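Local coordinates for protein anabena Tic22 (Anabaena sp., PDB 4EV1) that probably acts as a chaperone in protein transport, as a cyanobacterial member of the Tic22-like family, at residues A[11-22]-A[77-88]. Numbering follows the deposited sequence.
Sequences LDSVPIYLVTNE and SLQVTAVPLGVI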
# COMPACT_ATOMS: atom_id res chain seq x y z
N LEU A 11 -3.24 -4.98 7.55
CA LEU A 11 -2.87 -3.77 6.79
C LEU A 11 -1.77 -2.95 7.46
O LEU A 11 -0.95 -2.31 6.77
CB LEU A 11 -4.11 -2.88 6.58
CG LEU A 11 -5.22 -3.45 5.72
CD1 LEU A 11 -6.48 -2.53 5.70
CD2 LEU A 11 -4.72 -3.77 4.31
N ASP A 12 -1.75 -2.93 8.79
CA ASP A 12 -0.76 -2.16 9.55
C ASP A 12 0.70 -2.58 9.34
O ASP A 12 1.61 -1.84 9.70
CB ASP A 12 -1.06 -2.23 11.06
CG ASP A 12 -2.14 -1.25 11.51
OD1 ASP A 12 -2.63 -0.45 10.71
OD2 ASP A 12 -2.49 -1.28 12.71
N SER A 13 0.93 -3.76 8.77
CA SER A 13 2.29 -4.17 8.40
C SER A 13 2.93 -3.18 7.44
O SER A 13 4.13 -3.12 7.33
CB SER A 13 2.25 -5.48 7.64
OG SER A 13 1.98 -6.55 8.51
N VAL A 14 2.08 -2.51 6.67
CA VAL A 14 2.52 -1.72 5.51
C VAL A 14 2.58 -0.26 5.92
O VAL A 14 1.55 0.32 6.29
CB VAL A 14 1.55 -1.91 4.35
CG1 VAL A 14 1.98 -1.15 3.12
CG2 VAL A 14 1.36 -3.42 4.02
N PRO A 15 3.76 0.35 5.86
CA PRO A 15 3.80 1.80 6.11
C PRO A 15 3.41 2.61 4.86
O PRO A 15 3.74 2.25 3.75
CB PRO A 15 5.25 2.05 6.50
CG PRO A 15 6.01 1.04 5.80
CD PRO A 15 5.09 -0.19 5.57
N ILE A 16 2.71 3.72 5.09
CA ILE A 16 2.31 4.61 4.05
C ILE A 16 3.00 5.91 4.40
O ILE A 16 3.06 6.28 5.57
CB ILE A 16 0.78 4.80 4.08
CG1 ILE A 16 0.08 3.44 3.88
CG2 ILE A 16 0.32 5.87 3.04
CD1 ILE A 16 0.26 2.79 2.52
N TYR A 17 3.54 6.61 3.42
CA TYR A 17 4.27 7.88 3.70
C TYR A 17 3.44 9.11 3.29
O TYR A 17 3.01 9.22 2.16
CB TYR A 17 5.61 7.81 2.99
CG TYR A 17 6.38 6.59 3.41
CD1 TYR A 17 6.97 6.53 4.66
CD2 TYR A 17 6.47 5.48 2.60
CE1 TYR A 17 7.66 5.41 5.07
CE2 TYR A 17 7.15 4.32 3.02
CZ TYR A 17 7.74 4.30 4.28
OH TYR A 17 8.44 3.19 4.72
N LEU A 18 3.13 9.98 4.24
CA LEU A 18 2.35 11.15 4.05
C LEU A 18 3.28 12.35 4.07
O LEU A 18 4.34 12.29 4.73
CB LEU A 18 1.33 11.29 5.16
CG LEU A 18 0.24 10.20 5.21
CD1 LEU A 18 -0.81 10.65 6.25
CD2 LEU A 18 -0.40 9.90 3.81
N VAL A 19 2.95 13.35 3.28
CA VAL A 19 3.62 14.65 3.35
C VAL A 19 2.86 15.51 4.35
O VAL A 19 1.66 15.85 4.16
CB VAL A 19 3.73 15.34 1.99
CG1 VAL A 19 4.31 16.77 2.16
CG2 VAL A 19 4.60 14.54 1.05
N THR A 20 3.56 15.89 5.42
CA THR A 20 2.90 16.51 6.59
C THR A 20 3.67 17.67 7.14
O THR A 20 4.83 17.84 6.76
CB THR A 20 2.68 15.52 7.73
OG1 THR A 20 3.90 15.27 8.43
CG2 THR A 20 2.11 14.18 7.25
N ASN A 21 3.07 18.46 8.03
CA ASN A 21 3.85 19.42 8.81
C ASN A 21 4.57 18.68 9.94
O ASN A 21 4.53 17.42 10.02
CB ASN A 21 3.01 20.65 9.30
CG ASN A 21 2.00 20.30 10.36
OD1 ASN A 21 1.95 19.18 10.85
ND2 ASN A 21 1.19 21.28 10.74
N GLU A 22 5.22 19.43 10.81
CA GLU A 22 6.00 18.84 11.88
C GLU A 22 5.11 18.15 12.95
O GLU A 22 5.60 17.35 13.72
CB GLU A 22 6.93 19.89 12.51
CG GLU A 22 6.24 20.81 13.53
CD GLU A 22 5.36 21.93 12.94
OE1 GLU A 22 5.16 22.01 11.69
OE2 GLU A 22 4.86 22.75 13.78
N SER A 77 8.15 23.77 6.92
CA SER A 77 7.98 22.68 7.90
C SER A 77 7.51 21.33 7.33
O SER A 77 7.10 20.44 8.10
CB SER A 77 6.98 23.14 8.95
OG SER A 77 7.64 24.02 9.87
N LEU A 78 7.61 21.12 6.03
CA LEU A 78 7.17 19.83 5.45
C LEU A 78 8.16 18.70 5.68
O LEU A 78 9.36 18.90 5.56
CB LEU A 78 6.98 19.97 3.95
CG LEU A 78 5.79 20.74 3.50
CD1 LEU A 78 5.82 20.70 1.98
CD2 LEU A 78 4.48 20.18 4.08
N GLN A 79 7.63 17.51 5.96
CA GLN A 79 8.39 16.32 6.18
C GLN A 79 7.51 15.11 5.84
O GLN A 79 6.31 15.22 5.63
CB GLN A 79 8.82 16.23 7.62
CG GLN A 79 7.65 16.00 8.65
CD GLN A 79 8.16 15.87 10.07
OE1 GLN A 79 8.70 16.81 10.63
NE2 GLN A 79 8.01 14.68 10.65
N VAL A 80 8.13 13.96 5.81
CA VAL A 80 7.45 12.72 5.58
C VAL A 80 7.12 12.14 6.96
O VAL A 80 8.01 12.05 7.81
CB VAL A 80 8.34 11.71 4.84
CG1 VAL A 80 7.58 10.35 4.63
CG2 VAL A 80 8.77 12.26 3.48
N THR A 81 5.86 11.72 7.14
CA THR A 81 5.41 10.96 8.29
C THR A 81 4.99 9.56 7.82
O THR A 81 4.24 9.42 6.84
CB THR A 81 4.26 11.71 8.98
OG1 THR A 81 4.77 12.98 9.44
CG2 THR A 81 3.70 10.92 10.14
N ALA A 82 5.45 8.55 8.53
CA ALA A 82 5.10 7.15 8.27
C ALA A 82 3.84 6.75 9.10
O ALA A 82 3.80 6.96 10.32
CB ALA A 82 6.30 6.29 8.62
N VAL A 83 2.80 6.29 8.42
CA VAL A 83 1.53 5.87 9.05
C VAL A 83 1.24 4.39 8.64
O VAL A 83 1.32 4.04 7.45
CB VAL A 83 0.37 6.81 8.58
CG1 VAL A 83 -1.02 6.48 9.30
CG2 VAL A 83 0.79 8.35 8.74
N PRO A 84 0.87 3.53 9.58
CA PRO A 84 0.48 2.21 9.19
C PRO A 84 -0.78 2.25 8.30
O PRO A 84 -1.69 3.02 8.52
CB PRO A 84 0.19 1.50 10.54
CG PRO A 84 0.56 2.41 11.61
CD PRO A 84 0.75 3.76 11.04
N LEU A 85 -0.83 1.41 7.29
CA LEU A 85 -1.95 1.42 6.35
C LEU A 85 -3.29 1.15 7.00
O LEU A 85 -4.29 1.76 6.61
CB LEU A 85 -1.71 0.46 5.21
CG LEU A 85 -2.82 0.24 4.18
CD1 LEU A 85 -3.17 1.55 3.43
CD2 LEU A 85 -2.29 -0.80 3.21
N GLY A 86 -3.31 0.30 8.04
CA GLY A 86 -4.57 0.02 8.76
C GLY A 86 -5.17 1.19 9.49
O GLY A 86 -6.39 1.30 9.58
N VAL A 87 -4.33 2.12 9.94
CA VAL A 87 -4.81 3.35 10.55
C VAL A 87 -5.56 4.21 9.53
O VAL A 87 -6.63 4.74 9.81
CB VAL A 87 -3.65 4.15 11.15
CG1 VAL A 87 -4.13 5.48 11.70
CG2 VAL A 87 -2.96 3.31 12.27
N ILE A 88 -5.00 4.36 8.34
CA ILE A 88 -5.68 5.04 7.27
C ILE A 88 -6.97 4.34 6.85
O ILE A 88 -8.00 4.99 6.69
CB ILE A 88 -4.72 5.23 6.06
CG1 ILE A 88 -3.55 6.14 6.46
CG2 ILE A 88 -5.47 5.86 4.87
CD1 ILE A 88 -2.52 6.31 5.36
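An antiparallel strand pair of the Tic22 fold joins 15-20 to 79-84, with Ile16-Val83, Leu18-Thr81 and Thr20-Gln79 as its hydrogen-bonded pairs. The bond from Leu18 N to Thr81 O is nearly straight, 176° at the hydrogen. Beyond the last strand pair the bonding carries on into the helix that starts at Leu85, whose N donates to Val14 O at 2.8 Å; Pro84 sits at the N-cap.

Ile16, Leu18, Thr20, Thr81 and Val83 share one face of the sheet. Ile16 straddles the strand-helix junction: its CG1 branch lies 3.7 Å from Leu85 CB, while its CG2 meets the CD1 end of Ile88 at the same distance. Phe106 of strand 102-107 packs against all three of these side chains. Leu85 holds CG anti to its amide nitrogen (chi1 176°), which brings CG up against Leu11; from there CD2 comes within 4.0 Å of Leu11 CD2 and CD1 meets Ile16. Farther along this face, Leu18 CD1 rests 3.7 Å from Val83 CG2.

The other face is lined by Tyr17, Val19, Val80 and Ala82, and helices 51-63 and 213-220 pack on it. Val80 CG1 presses on Tyr17 CB at 3.6 Å and Ala82 CB touches the ring obliquely near CE1, while the phenol oxygen is hydrogen-bonded to Ser215 OG.

Back on the Ile16 face, Thr20 OG1 sits between its own backbone N and carbonyl carbon (chi1 77°), which turns it to within 2.6 Å of Thr81 OG1. It also donates a hydrogen bond to Asn21 O at 2.7 Å, meeting a lone pair of that oxygen within the plane of its carbonyl. A valine in place of Thr20 would probably leave the Thr81 hydroxyl without its close mate and Asn21 O without its side-chain donor. The two threonine side chains cross at about a right angle, with Thr20 CG2 packed beside Thr81 CB.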